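Side-chain contacts in peptidoglycan-N-acetylglucosamine deacetylase BC_1960 (Bacillus cereus, PDB 4L1G), which removes acetyl groups from N-acetylglucosamine residues of bacterial cell-wall peptidoglycan, and also acts on soluble chitin substrates, in a zinc-dependent hydrolysis: residues A[102-107]-A[119-124]; A[110-115]-A[131-136]; A[210-215]-A[240-245]. All coordinates share one frame; numbering follows the deposited sequence.

Contact 1: A[102-107]-A[119-124]; sequences ATFFLL and KRIANE
Ile121 carries the whole helix side of this contact, laying its two methyl-bearing branches against Phe104 and Leu106 on the neighbouring strand. The meeting is entirely apolar. CG2 of Ile121 comes within 3.7 Å of CD1 of Phe104, above the ring plane and over its CD1 rim, and the two side chains run obliquely to each other. The longer branch ends in CD1, which lies over one face of the same ring and also reaches Leu106 tip to tip: Ile121 CD1 is 3.9 Å from Leu106 CD2 and 4.1 Å from Leu106 CD1, so it touches both methyls of the leucine fork. With CG1 anti to the carbonyl carbon (chi1 -64°) and CD1 extended beyond it, the isoleucine sets both methyls on one side of the ring, and only CD1 goes on to Leu106. Phe104 and Leu106 are alternate residues of strand 103-106 and both point toward the helix. The Phe104 ring also meets Phe79 and stands edge-to-face with His126, while Ile128 of strand 127-130 touches both Leu106 and Ile121.

The polar chemistry stays within the helix segment. NE of Arg120 donates a nearly straight bond of 2.8 Å to OE2 of Glu124 (176° at the hydrogen), part of a salt bridge. The carboxylate oxygen lies in the guanidinium plane but is approached from above its own plane. NH2 of Arg120 makes a second salt bridge, to Asp93 of helix 89-97, so the guanidinium joins two acids.

No hydrogen bond links these segments of helix 115-123 and the parallel sheet of this TIM-barrel-like deacetylase fold; without a directional bond, the fit of the Ile121 methyls to the Phe104-Leu106 surface positions the helix here.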
ATOM      1  N   ALA A 102      -1.277   8.525   3.895  1.00 10.99           N
ATOM      2  CA  ALA A 102      -1.406   7.376   3.013  1.00 10.40           C
ATOM      3  C   ALA A 102      -0.772   6.147   3.645  1.00 10.21           C
ATOM      4  O   ALA A 102      -0.284   6.196   4.775  1.00 10.53           O
ATOM      5  CB  ALA A 102      -0.774   7.667   1.661  1.00 10.59           C
ATOM      6  N   THR A 103      -0.783   5.044   2.907  1.00  9.78           N
ATOM      7  CA  THR A 103      -0.212   3.798   3.389  1.00  9.66           C
ATOM      8  C   THR A 103       0.895   3.347   2.447  1.00  9.78           C
ATOM      9  O   THR A 103       0.714   3.329   1.228  1.00  9.66           O
ATOM     10  CB  THR A 103      -1.289   2.703   3.504  1.00  9.16           C
ATOM     11  OG1 THR A 103      -2.392   3.202   4.272  1.00  9.14           O
ATOM     12  CG2 THR A 103      -0.727   1.463   4.182  1.00  9.18           C
ATOM     13  N   PHE A 104       2.044   2.995   3.014  1.00 10.13           N
ATOM     14  CA  PHE A 104       3.196   2.593   2.217  1.00 10.41           C
ATOM     15  C   PHE A 104       3.571   1.128   2.431  1.00 10.29           C
ATOM     16  O   PHE A 104       3.977   0.734   3.525  1.00 10.50           O
ATOM     17  CB  PHE A 104       4.402   3.483   2.530  1.00 11.14           C
ATOM     18  CG  PHE A 104       4.261   4.891   2.034  1.00 11.45           C
ATOM     19  CD1 PHE A 104       3.501   5.816   2.732  1.00 11.47           C
ATOM     20  CD2 PHE A 104       4.898   5.294   0.873  1.00 11.87           C
ATOM     21  CE1 PHE A 104       3.373   7.117   2.277  1.00 11.86           C
ATOM     22  CE2 PHE A 104       4.774   6.594   0.412  1.00 12.28           C
ATOM     23  CZ  PHE A 104       4.011   7.507   1.116  1.00 12.27           C
ATOM     24  N   PHE A 105       3.434   0.327   1.381  1.00  9.85           N
ATOM     25  CA  PHE A 105       3.869  -1.061   1.431  1.00  9.84           C
ATOM     26  C   PHE A 105       5.323  -1.156   0.986  1.00 10.14           C
ATOM     27  O   PHE A 105       5.629  -1.094  -0.206  1.00 10.12           O
ATOM     28  CB  PHE A 105       2.965  -1.948   0.573  1.00  9.56           C
ATOM     29  CG  PHE A 105       1.607  -2.180   1.174  1.00  9.20           C
ATOM     30  CD1 PHE A 105       0.507  -1.459   0.738  1.00  8.90           C
ATOM     31  CD2 PHE A 105       1.437  -3.106   2.191  1.00  9.18           C
ATOM     32  CE1 PHE A 105      -0.743  -1.666   1.297  1.00  8.58           C
ATOM     33  CE2 PHE A 105       0.190  -3.320   2.754  1.00  8.89           C
ATOM     34  CZ  PHE A 105      -0.903  -2.597   2.306  1.00  8.58           C
ATOM     35  N   LEU A 106       6.218  -1.296   1.958  1.00 11.11           N
ATOM     36  CA  LEU A 106       7.650  -1.220   1.698  1.00 11.83           C
ATOM     37  C   LEU A 106       8.294  -2.589   1.501  1.00 12.06           C
ATOM     38  O   LEU A 106       7.940  -3.554   2.176  1.00 11.87           O
ATOM     39  CB  LEU A 106       8.352  -0.484   2.840  1.00 12.36           C
ATOM     40  CG  LEU A 106       7.806   0.897   3.210  1.00 12.30           C
ATOM     41  CD1 LEU A 106       8.591   1.480   4.377  1.00 12.99           C
ATOM     42  CD2 LEU A 106       7.826   1.837   2.013  1.00 12.42           C
ATOM     43  N   LEU A 107       9.238  -2.659   0.567  1.00 12.46           N
ATOM     44  CA  LEU A 107      10.046  -3.857   0.376  1.00 13.04           C
ATOM     45  C   LEU A 107      11.143  -3.898   1.430  1.00 13.71           C
ATOM     46  O   LEU A 107      11.756  -2.874   1.738  1.00 14.16           O
ATOM     47  CB  LEU A 107      10.667  -3.877  -1.023  1.00 13.53           C
ATOM     48  CG  LEU A 107       9.706  -4.146  -2.181  1.00 13.08           C
ATOM     49  CD1 LEU A 107      10.367  -3.862  -3.517  1.00 13.74           C
ATOM     50  CD2 LEU A 107       9.217  -5.580  -2.126  1.00 12.82           C
ATOM     51  N   LYS A 119      12.023   5.891   8.199  1.00 17.32           N
ATOM     52  CA  LYS A 119      11.774   6.643   9.423  1.00 17.84           C
ATOM     53  C   LYS A 119      10.962   7.905   9.144  1.00 17.73           C
ATOM     54  O   LYS A 119      10.117   8.292   9.949  1.00 17.64           O
ATOM     55  CB  LYS A 119      13.090   7.005  10.122  1.00 19.21           C
ATOM     56  CG  LYS A 119      13.879   5.805  10.640  1.00 19.52           C
ATOM     57  CD  LYS A 119      15.166   6.245  11.329  1.00 21.00           C
ATOM     58  CE  LYS A 119      15.922   5.062  11.913  1.00 21.43           C
ATOM     59  NZ  LYS A 119      17.210   5.475  12.548  1.00 22.98           N
ATOM     60  N   ARG A 120      11.218   8.543   8.004  1.00 18.52           N
ATOM     61  CA  ARG A 120      10.502   9.763   7.639  1.00 18.53           C
ATOM     62  C   ARG A 120       9.019   9.493   7.396  1.00 17.37           C
ATOM     63  O   ARG A 120       8.163  10.266   7.827  1.00 17.37           O
ATOM     64  CB  ARG A 120      11.122  10.424   6.405  1.00 19.01           C
ATOM     65  CG  ARG A 120      10.467  11.752   6.057  1.00 19.26           C
ATOM     66  CD  ARG A 120      10.937  12.319   4.725  1.00 19.70           C
ATOM     67  NE  ARG A 120      10.066  13.413   4.298  1.00 19.74           N
ATOM     68  CZ  ARG A 120      10.135  14.025   3.119  1.00 20.07           C
ATOM     69  NH1 ARG A 120      11.044  13.657   2.225  1.00 20.40           N
ATOM     70  NH2 ARG A 120       9.289  15.007   2.833  1.00 20.17           N
ATOM     71  N   ILE A 121       8.727   8.395   6.703  1.00 15.80           N
ATOM     72  CA  ILE A 121       7.356   7.972   6.433  1.00 14.75           C
ATOM     73  C   ILE A 121       6.563   7.826   7.728  1.00 14.61           C
ATOM     74  O   ILE A 121       5.443   8.322   7.844  1.00 14.29           O
ATOM     75  CB  ILE A 121       7.330   6.622   5.681  1.00 14.01           C
ATOM     76  CG1 ILE A 121       7.976   6.762   4.301  1.00 14.22           C
ATOM     77  CG2 ILE A 121       5.905   6.100   5.557  1.00 13.05           C
ATOM     78  CD1 ILE A 121       8.131   5.447   3.561  1.00 13.72           C
ATOM     79  N   ALA A 122       7.159   7.145   8.701  1.00 15.57           N
ATOM     80  CA  ALA A 122       6.523   6.922   9.991  1.00 15.63           C
ATOM     81  C   ALA A 122       6.395   8.216  10.787  1.00 16.43           C
ATOM     82  O   ALA A 122       5.399   8.430  11.477  1.00 16.37           O
ATOM     83  CB  ALA A 122       7.298   5.887  10.791  1.00 15.99           C
ATOM     84  N   ASN A 123       7.404   9.076  10.689  1.00 28.71           N
ATOM     85  CA  ASN A 123       7.408  10.333  11.431  1.00 29.68           C
ATOM     86  C   ASN A 123       6.394  11.342  10.905  1.00 29.54           C
ATOM     87  O   ASN A 123       6.046  12.300  11.595  1.00 30.15           O
ATOM     88  CB  ASN A 123       8.806  10.956  11.444  1.00 30.82           C
ATOM     89  CG  ASN A 123       9.779  10.185  12.316  1.00 31.73           C
ATOM     90  OD1 ASN A 123       9.383   9.540  13.287  1.00 31.52           O
ATOM     91  ND2 ASN A 123      11.062  10.249  11.972  1.00 32.29           N
ATOM     92  N   GLU A 124       5.919  11.128   9.684  1.00 20.69           N
ATOM     93  CA  GLU A 124       4.975  12.059   9.080  1.00 20.56           C
ATOM     94  C   GLU A 124       3.535  11.543   9.086  1.00 19.59           C
ATOM     95  O   GLU A 124       2.699  11.995   8.306  1.00 19.21           O
ATOM     96  CB  GLU A 124       5.426  12.455   7.673  1.00 20.50           C
ATOM     97  CG  GLU A 124       6.693  13.302   7.676  1.00 21.69           C
ATOM     98  CD  GLU A 124       7.077  13.796   6.298  1.00 21.94           C
ATOM     99  OE1 GLU A 124       6.283  13.609   5.353  1.00 21.22           O
ATOM    100  OE2 GLU A 124       8.177  14.372   6.160  1.00 23.05           O
TER

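Contact 2: A[110-115]-A[131-136]; sequences NAEKFP and HTYSHP
Tyr133 and Glu112 are the residues that touch here, joining the loop after strand 127-130 to helix 108-113 near the surface. Earlier in that loop, His131 is a zinc ligand, with its ND1 making a weak hydrogen bond to the carbonyl of Arg169. The hydroxyl of Thr132 turns back on its predecessor: OG1 donates to His131 O over 2.5 Å, in the carbonyl plane and on a lone pair. The same OG1 receives a weak bond from the backbone N of His135, so one hydroxyl connects the backbones of both zinc-binding histidines.

Tyr133 follows, its CG anti to the backbone N (chi1 -179°), which carries the ring out to the helix. There OH donates to OE2 of Glu112 at 2.7 Å, meeting the oxygen on its syn side but 34° out of the carboxylate plane. The carboxylate sits at the ring edge, its plane turned 87° from that of the ring. A water bridges the pair, donating to Glu112 OE1 at 2.5 Å and, over a longer 3.3 Å, to Tyr133 OH. The loop holds the His-X-X-X-His part of the family's metal site, which Asp81 completes as the third protein ligand, and the tyrosine is one of the three residues between the histidines. Lys152 of helix 143-161 makes a cation-pi contact with its ring. At Ser134 the backbone N, like that of Tyr133, bonds OE1 of Gln149. His135, the second histidine ligand, has its ring edge-to-face with Tyr172, and the edge of its imidazole faces CD2 of His131.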
ATOM      1  N   ASN A 110      14.629  -2.735   0.181  1.00 16.28           N
ATOM      2  CA  ASN A 110      14.735  -1.301  -0.062  1.00 16.54           C
ATOM      3  C   ASN A 110      14.798  -0.508   1.235  1.00 16.64           C
ATOM      4  O   ASN A 110      15.412   0.558   1.294  1.00 17.34           O
ATOM      5  CB  ASN A 110      13.580  -0.815  -0.939  1.00 15.80           C
ATOM      6  CG  ASN A 110      13.719  -1.272  -2.375  1.00 16.04           C
ATOM      7  OD1 ASN A 110      14.806  -1.654  -2.807  1.00 16.91           O
ATOM      8  ND2 ASN A 110      12.623  -1.232  -3.124  1.00 15.38           N
ATOM      9  N   ALA A 111      14.164  -1.042   2.274  1.00 16.07           N
ATOM     10  CA  ALA A 111      14.216  -0.437   3.598  1.00 16.29           C
ATOM     11  C   ALA A 111      15.632  -0.493   4.172  1.00 17.45           C
ATOM     12  O   ALA A 111      16.018   0.358   4.971  1.00 18.03           O
ATOM     13  CB  ALA A 111      13.230  -1.121   4.532  1.00 15.57           C
ATOM     14  N   GLU A 112      16.402  -1.497   3.761  1.00 19.48           N
ATOM     15  CA  GLU A 112      17.783  -1.639   4.213  1.00 20.70           C
ATOM     16  C   GLU A 112      18.697  -0.610   3.561  1.00 21.63           C
ATOM     17  O   GLU A 112      19.631  -0.111   4.189  1.00 22.65           O
ATOM     18  CB  GLU A 112      18.307  -3.046   3.923  1.00 20.98           C
ATOM     19  CG  GLU A 112      17.716  -4.125   4.807  1.00 20.52           C
ATOM     20  CD  GLU A 112      18.250  -5.501   4.471  1.00 20.94           C
ATOM     21  OE1 GLU A 112      18.349  -6.340   5.393  1.00 21.17           O
ATOM     22  OE2 GLU A 112      18.570  -5.742   3.285  1.00 21.10           O
ATOM     23  N   LYS A 113      18.428  -0.304   2.296  1.00 20.18           N
ATOM     24  CA  LYS A 113      19.244   0.642   1.542  1.00 21.16           C
ATOM     25  C   LYS A 113      19.013   2.079   1.995  1.00 21.30           C
ATOM     26  O   LYS A 113      19.952   2.872   2.074  1.00 22.46           O
ATOM     27  CB  LYS A 113      18.962   0.519   0.044  1.00 20.94           C
ATOM     28  CG  LYS A 113      19.257  -0.852  -0.529  1.00 21.02           C
ATOM     29  CD  LYS A 113      18.883  -0.926  -1.998  1.00 20.86           C
ATOM     30  CE  LYS A 113      19.127  -2.320  -2.553  1.00 21.00           C
ATOM     31  NZ  LYS A 113      18.724  -2.432  -3.982  1.00 20.88           N
ATOM     32  N   PHE A 114      17.759   2.409   2.288  1.00 24.98           N
ATOM     33  CA  PHE A 114      17.400   3.764   2.689  1.00 25.05           C
ATOM     34  C   PHE A 114      16.564   3.753   3.969  1.00 24.46           C
ATOM     35  O   PHE A 114      15.359   4.017   3.933  1.00 23.52           O
ATOM     36  CB  PHE A 114      16.635   4.455   1.560  1.00 24.63           C
ATOM     37  CG  PHE A 114      17.061   4.011   0.186  1.00 25.01           C
ATOM     38  CD1 PHE A 114      18.300   4.365  -0.319  1.00 26.31           C
ATOM     39  CD2 PHE A 114      16.222   3.237  -0.596  1.00 24.07           C
ATOM     40  CE1 PHE A 114      18.692   3.956  -1.578  1.00 26.75           C
ATOM     41  CE2 PHE A 114      16.608   2.827  -1.858  1.00 24.41           C
ATOM     42  CZ  PHE A 114      17.844   3.187  -2.348  1.00 25.80           C
ATOM     43  N   PRO A 115      17.209   3.458   5.109  1.00 21.26           N
ATOM     44  CA  PRO A 115      16.524   3.274   6.394  1.00 20.84           C
ATOM     45  C   PRO A 115      15.890   4.560   6.912  1.00 20.85           C
ATOM     46  O   PRO A 115      14.840   4.511   7.548  1.00 20.14           O
ATOM     47  CB  PRO A 115      17.655   2.844   7.341  1.00 21.91           C
ATOM     48  CG  PRO A 115      18.818   2.503   6.460  1.00 22.66           C
ATOM     49  CD  PRO A 115      18.670   3.353   5.250  1.00 22.57           C
ATOM     50  N   HIS A 131       5.577  -5.499   2.374  1.00 10.80           N
ATOM     51  CA  HIS A 131       5.459  -5.858   0.961  1.00 10.72           C
ATOM     52  C   HIS A 131       6.423  -6.979   0.556  1.00 11.26           C
ATOM     53  O   HIS A 131       6.798  -7.088  -0.613  1.00 11.50           O
ATOM     54  CB  HIS A 131       5.698  -4.622   0.089  1.00 10.76           C
ATOM     55  CG  HIS A 131       5.107  -4.721  -1.283  1.00 10.60           C
ATOM     56  ND1 HIS A 131       3.817  -5.152  -1.510  1.00 10.12           N
ATOM     57  CD2 HIS A 131       5.626  -4.434  -2.501  1.00 10.90           C
ATOM     58  CE1 HIS A 131       3.569  -5.131  -2.807  1.00 10.19           C
ATOM     59  NE2 HIS A 131       4.650  -4.701  -3.431  1.00 10.66           N
ATOM     60  N   THR A 132       6.785  -7.817   1.528  1.00 11.56           N
ATOM     61  CA  THR A 132       7.841  -8.837   1.408  1.00 12.23           C
ATOM     62  C   THR A 132       9.234  -8.224   1.289  1.00 12.85           C
ATOM     63  O   THR A 132       9.387  -7.005   1.200  1.00 12.78           O
ATOM     64  CB  THR A 132       7.641  -9.849   0.241  1.00 12.33           C
ATOM     65  OG1 THR A 132       8.055  -9.254  -0.997  1.00 12.49           O
ATOM     66  CG2 THR A 132       6.194 -10.322   0.149  1.00 11.77           C
ATOM     67  N   TYR A 133      10.245  -9.088   1.289  1.00 13.57           N
ATOM     68  CA  TYR A 133      11.633  -8.647   1.290  1.00 14.34           C
ATOM     69  C   TYR A 133      12.167  -8.331  -0.103  1.00 14.68           C
ATOM     70  O   TYR A 133      12.677  -7.238  -0.339  1.00 14.92           O
ATOM     71  CB  TYR A 133      12.527  -9.686   1.972  1.00 15.12           C
ATOM     72  CG  TYR A 133      13.979  -9.278   2.035  1.00 16.04           C
ATOM     73  CD1 TYR A 133      14.424  -8.370   2.987  1.00 16.29           C
ATOM     74  CD2 TYR A 133      14.909  -9.795   1.138  1.00 16.80           C
ATOM     75  CE1 TYR A 133      15.753  -7.988   3.047  1.00 17.25           C
ATOM     76  CE2 TYR A 133      16.240  -9.421   1.192  1.00 17.76           C
ATOM     77  CZ  TYR A 133      16.653  -8.516   2.148  1.00 17.98           C
ATOM     78  OH  TYR A 133      17.975  -8.137   2.206  1.00 19.04           O
ATOM     79  N   SER A 134      12.057  -9.284  -1.022  1.00 14.82           N
ATOM     80  CA  SER A 134      12.652  -9.115  -2.347  1.00 15.36           C
ATOM     81  C   SER A 134      11.642  -9.216  -3.489  1.00 14.93           C
ATOM     82  O   SER A 134      12.014  -9.513  -4.626  1.00 15.50           O
ATOM     83  CB  SER A 134      13.794 -10.114  -2.558  1.00 16.38           C
ATOM     84  OG  SER A 134      13.342 -11.446  -2.392  1.00 16.32           O
ATOM     85  N   HIS A 135      10.373  -8.974  -3.177  1.00 26.18           N
ATOM     86  CA  HIS A 135       9.315  -8.918  -4.186  1.00 25.79           C
ATOM     87  C   HIS A 135       9.203 -10.172  -5.068  1.00 26.23           C
ATOM     88  O   HIS A 135       9.182 -10.060  -6.294  1.00 26.56           O
ATOM     89  CB  HIS A 135       9.526  -7.684  -5.073  1.00 25.95           C
ATOM     90  CG  HIS A 135       8.282  -7.188  -5.740  1.00 25.53           C
ATOM     91  ND1 HIS A 135       7.902  -7.592  -7.002  1.00 25.93           N
ATOM     92  CD2 HIS A 135       7.341  -6.306  -5.329  1.00 24.80           C
ATOM     93  CE1 HIS A 135       6.776  -6.988  -7.335  1.00 25.31           C
ATOM     94  NE2 HIS A 135       6.414  -6.202  -6.337  1.00 24.68           N
ATOM     95  N   PRO A 136       9.128 -11.369  -4.461  1.00 17.13           N
ATOM     96  CA  PRO A 136       8.957 -12.529  -5.337  1.00 17.60           C
ATOM     97  C   PRO A 136       7.482 -12.811  -5.591  1.00 17.01           C
ATOM     98  O   PRO A 136       6.627 -12.300  -4.865  1.00 16.25           O
ATOM     99  CB  PRO A 136       9.555 -13.662  -4.510  1.00 18.07           C
ATOM    100  CG  PRO A 136       9.214 -13.285  -3.108  1.00 17.46           C
ATOM    101  CD  PRO A 136       9.268 -11.773  -3.049  1.00 17.01           C
TER
HETATM  102  O   HOH W   1      18.750  -8.795   5.311  1.00 24.92           O

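Contact 3: A[210-215]-A[240-245]; sequences NNVLGN and DKIIPQ
Segments 210-215 and 240-245 are helical and run in nearly the same direction, their axes 9.8 Å apart at closest approach and crossing at -23°, with Leu213 and Ile242 the nearest pair of CA atoms. Two neighbouring residues of the first helix make the contact, each with a main partner. Val212 meets Ile242 on the buried side. The two side chains cross at about a right angle, and both valine methyls are used: CG2 packs on Ile242 CD1 at 3.7 Å, and CG1 lies 3.9 Å from Ile242 CG2. The valine's CG1 stands anti to the backbone N (chi1 171°), an orientation that presents its two branches to the two methyl-bearing arms of the isoleucine.

Toward the solvent, Leu213 lies across Gln245, again nearly perpendicular. Its CG is 3.6 Å from Gln245 OE1 and 4.1 Å from Gln245 CB; the leucine thus rests on the aliphatic root of the glutamine as well as on its amide oxygen. This is van der Waals packing, and no hydrogen bond connects the segments. The leucine spans from the Ile242 carbonyl, with Leu213 CD2 4.2 Å from Ile242 O, to Gln245, with Leu213 CD1 4.1 Å from Gln245 O.

Thr209, one turn before Leu213, extends the interface by touching Lys241, Ile242 and Gln245. Strand 221-225 lies between helices 205-215 and 233-248 in the chain. Beyond the second helix, Ile243 packs on His98 and Val100 and Asp240 forms a salt bridge with Lys94 of helix 89-97, while Val212 also touches Thr197 just after strand 195-196.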
ATOM      1  N   ASN A 210      -7.617  10.764 -14.809  1.00 22.67           N
ATOM      2  CA  ASN A 210      -8.886  10.406 -15.435  1.00 23.23           C
ATOM      3  C   ASN A 210      -9.291   8.978 -15.093  1.00 22.69           C
ATOM      4  O   ASN A 210     -10.472   8.677 -14.919  1.00 22.02           O
ATOM      5  CB  ASN A 210      -8.818  10.584 -16.953  1.00 25.24           C
ATOM      6  CG  ASN A 210      -8.625  12.033 -17.366  1.00 25.58           C
ATOM      7  OD1 ASN A 210      -8.852  12.954 -16.579  1.00 24.49           O
ATOM      8  ND2 ASN A 210      -8.210  12.240 -18.611  1.00 26.93           N
ATOM      9  N   ASN A 211      -8.295   8.105 -14.998  1.00 27.71           N
ATOM     10  CA  ASN A 211      -8.511   6.723 -14.602  1.00 26.62           C
ATOM     11  C   ASN A 211      -9.037   6.637 -13.173  1.00 23.91           C
ATOM     12  O   ASN A 211     -10.080   6.031 -12.925  1.00 22.79           O
ATOM     13  CB  ASN A 211      -7.206   5.936 -14.749  1.00 27.17           C
ATOM     14  CG  ASN A 211      -7.319   4.504 -14.254  1.00 25.32           C
ATOM     15  OD1 ASN A 211      -8.411   3.938 -14.174  1.00 24.26           O
ATOM     16  ND2 ASN A 211      -6.180   3.908 -13.922  1.00 24.85           N
ATOM     17  N   VAL A 212      -8.312   7.251 -12.241  1.00 12.96           N
ATOM     18  CA  VAL A 212      -8.682   7.221 -10.827  1.00 11.54           C
ATOM     19  C   VAL A 212     -10.059   7.829 -10.567  1.00 11.61           C
ATOM     20  O   VAL A 212     -10.881   7.235  -9.874  1.00 11.09           O
ATOM     21  CB  VAL A 212      -7.630   7.938  -9.946  1.00 11.42           C
ATOM     22  CG1 VAL A 212      -8.136   8.096  -8.522  1.00 10.80           C
ATOM     23  CG2 VAL A 212      -6.318   7.174  -9.960  1.00 11.26           C
ATOM     24  N   LEU A 213     -10.309   9.008 -11.130  1.00 17.29           N
ATOM     25  CA  LEU A 213     -11.579   9.702 -10.918  1.00 16.90           C
ATOM     26  C   LEU A 213     -12.756   8.967 -11.549  1.00 17.38           C
ATOM     27  O   LEU A 213     -13.895   9.097 -11.096  1.00 16.64           O
ATOM     28  CB  LEU A 213     -11.512  11.135 -11.454  1.00 18.03           C
ATOM     29  CG  LEU A 213     -11.209  12.228 -10.428  1.00 16.91           C
ATOM     30  CD1 LEU A 213     -12.319  12.302  -9.387  1.00 15.54           C
ATOM     31  CD2 LEU A 213      -9.865  11.989  -9.761  1.00 16.23           C
ATOM     32  N   GLY A 214     -12.479   8.199 -12.596  1.00 16.79           N
ATOM     33  CA  GLY A 214     -13.519   7.463 -13.286  1.00 17.33           C
ATOM     34  C   GLY A 214     -13.877   6.159 -12.602  1.00 15.58           C
ATOM     35  O   GLY A 214     -14.950   5.605 -12.844  1.00 15.37           O
ATOM     36  N   ASN A 215     -12.987   5.665 -11.743  1.00 19.78           N
ATOM     37  CA  ASN A 215     -13.178   4.351 -11.130  1.00 18.17           C
ATOM     38  C   ASN A 215     -13.164   4.342  -9.601  1.00 16.45           C
ATOM     39  O   ASN A 215     -13.178   3.274  -8.988  1.00 15.49           O
ATOM     40  CB  ASN A 215     -12.143   3.356 -11.662  1.00 18.52           C
ATOM     41  CG  ASN A 215     -12.253   3.147 -13.162  1.00 20.58           C
ATOM     42  OD1 ASN A 215     -13.093   2.378 -13.633  1.00 20.35           O
ATOM     43  ND2 ASN A 215     -11.404   3.831 -13.921  1.00 22.36           N
ATOM     44  N   ASP A 240      -1.464  15.869  -7.501  1.00 20.06           N
ATOM     45  CA  ASP A 240      -1.884  17.270  -7.472  1.00 21.03           C
ATOM     46  C   ASP A 240      -3.279  17.456  -8.063  1.00 20.94           C
ATOM     47  O   ASP A 240      -3.932  18.466  -7.812  1.00 21.48           O
ATOM     48  CB  ASP A 240      -0.879  18.162  -8.209  1.00 22.32           C
ATOM     49  CG  ASP A 240       0.387  18.407  -7.406  1.00 22.79           C
ATOM     50  OD1 ASP A 240       1.449  18.646  -8.023  1.00 23.66           O
ATOM     51  OD2 ASP A 240       0.323  18.366  -6.160  1.00 22.14           O
ATOM     52  N   LYS A 241      -3.727  16.482  -8.848  1.00 23.21           N
ATOM     53  CA  LYS A 241      -5.053  16.532  -9.454  1.00 23.42           C
ATOM     54  C   LYS A 241      -6.018  15.577  -8.763  1.00 22.25           C
ATOM     55  O   LYS A 241      -7.168  15.926  -8.495  1.00 21.97           O
ATOM     56  CB  LYS A 241      -4.978  16.196 -10.944  1.00 24.93           C
ATOM     57  CG  LYS A 241      -4.292  17.249 -11.797  1.00 26.21           C
ATOM     58  CD  LYS A 241      -4.220  16.800 -13.246  1.00 28.02           C
ATOM     59  CE  LYS A 241      -3.616  17.869 -14.135  1.00 29.19           C
ATOM     60  NZ  LYS A 241      -4.493  19.067 -14.228  1.00 30.15           N
ATOM     61  N   ILE A 242      -5.539  14.369  -8.482  1.00 16.90           N
ATOM     62  CA  ILE A 242      -6.361  13.319  -7.886  1.00 15.84           C
ATOM     63  C   ILE A 242      -6.960  13.735  -6.548  1.00 14.83           C
ATOM     64  O   ILE A 242      -8.160  13.575  -6.315  1.00 14.42           O
ATOM     65  CB  ILE A 242      -5.546  12.023  -7.691  1.00 15.41           C
ATOM     66  CG1 ILE A 242      -5.264  11.362  -9.041  1.00 17.09           C
ATOM     67  CG2 ILE A 242      -6.278  11.056  -6.777  1.00 14.06           C
ATOM     68  CD1 ILE A 242      -4.367  10.148  -8.945  1.00 17.02           C
ATOM     69  N   ILE A 243      -6.121  14.281  -5.677  1.00 13.78           N
ATOM     70  CA  ILE A 243      -6.547  14.627  -4.326  1.00 13.57           C
ATOM     71  C   ILE A 243      -7.629  15.718  -4.261  1.00 14.13           C
ATOM     72  O   ILE A 243      -8.679  15.497  -3.656  1.00 13.77           O
ATOM     73  CB  ILE A 243      -5.342  14.952  -3.409  1.00 13.75           C
ATOM     74  CG1 ILE A 243      -4.446  13.717  -3.267  1.00 13.11           C
ATOM     75  CG2 ILE A 243      -5.814  15.435  -2.050  1.00 13.78           C
ATOM     76  CD1 ILE A 243      -3.167  13.968  -2.498  1.00 13.41           C
ATOM     77  N   PRO A 244      -7.394  16.889  -4.890  1.00 15.12           N
ATOM     78  CA  PRO A 244      -8.454  17.900  -4.786  1.00 15.72           C
ATOM     79  C   PRO A 244      -9.726  17.532  -5.554  1.00 15.59           C
ATOM     80  O   PRO A 244     -10.821  17.871  -5.101  1.00 15.70           O
ATOM     81  CB  PRO A 244      -7.805  19.151  -5.388  1.00 16.91           C
ATOM     82  CG  PRO A 244      -6.765  18.632  -6.306  1.00 16.94           C
ATOM     83  CD  PRO A 244      -6.235  17.389  -5.654  1.00 15.86           C
ATOM     84  N   GLN A 245      -9.590  16.850  -6.688  1.00 17.11           N
ATOM     85  CA  GLN A 245     -10.763  16.471  -7.477  1.00 17.13           C
ATOM     86  C   GLN A 245     -11.657  15.464  -6.756  1.00 16.21           C
ATOM     87  O   GLN A 245     -12.879  15.509  -6.886  1.00 16.39           O
ATOM     88  CB  GLN A 245     -10.362  15.947  -8.861  1.00 17.76           C
ATOM     89  CG  GLN A 245      -9.922  17.039  -9.828  1.00 19.11           C
ATOM     90  CD  GLN A 245      -9.637  16.512 -11.224  1.00 20.17           C
ATOM     91  OE1 GLN A 245     -10.153  15.469 -11.624  1.00 20.47           O
ATOM     92  NE2 GLN A 245      -8.809  17.233 -11.971  1.00 21.29           N
TER

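Contacts 1 and 2 are intertwined along the chain, their segments alternating through strand 103-106, helices 108-113 and 115-123, and the loop after strand 127-130. Their centres are 13 Å apart and they touch directly, with Leu106 O and His131 N probably hydrogen-bonded, so the end of the contact 1 strand abuts the zinc-binding loop of contact 2. Contact 3 comes later, joining helices 205-215 and 233-248, which precede and follow strand 221-225 of the same sheet in the chain. Its centre lies 22 Å from that of contact 1 and 29 Å from that of contact 2, which lies on the opposite side of the chain's centre. All three belong to the NodB homology region, two near the metal site and one on the outer helical layer.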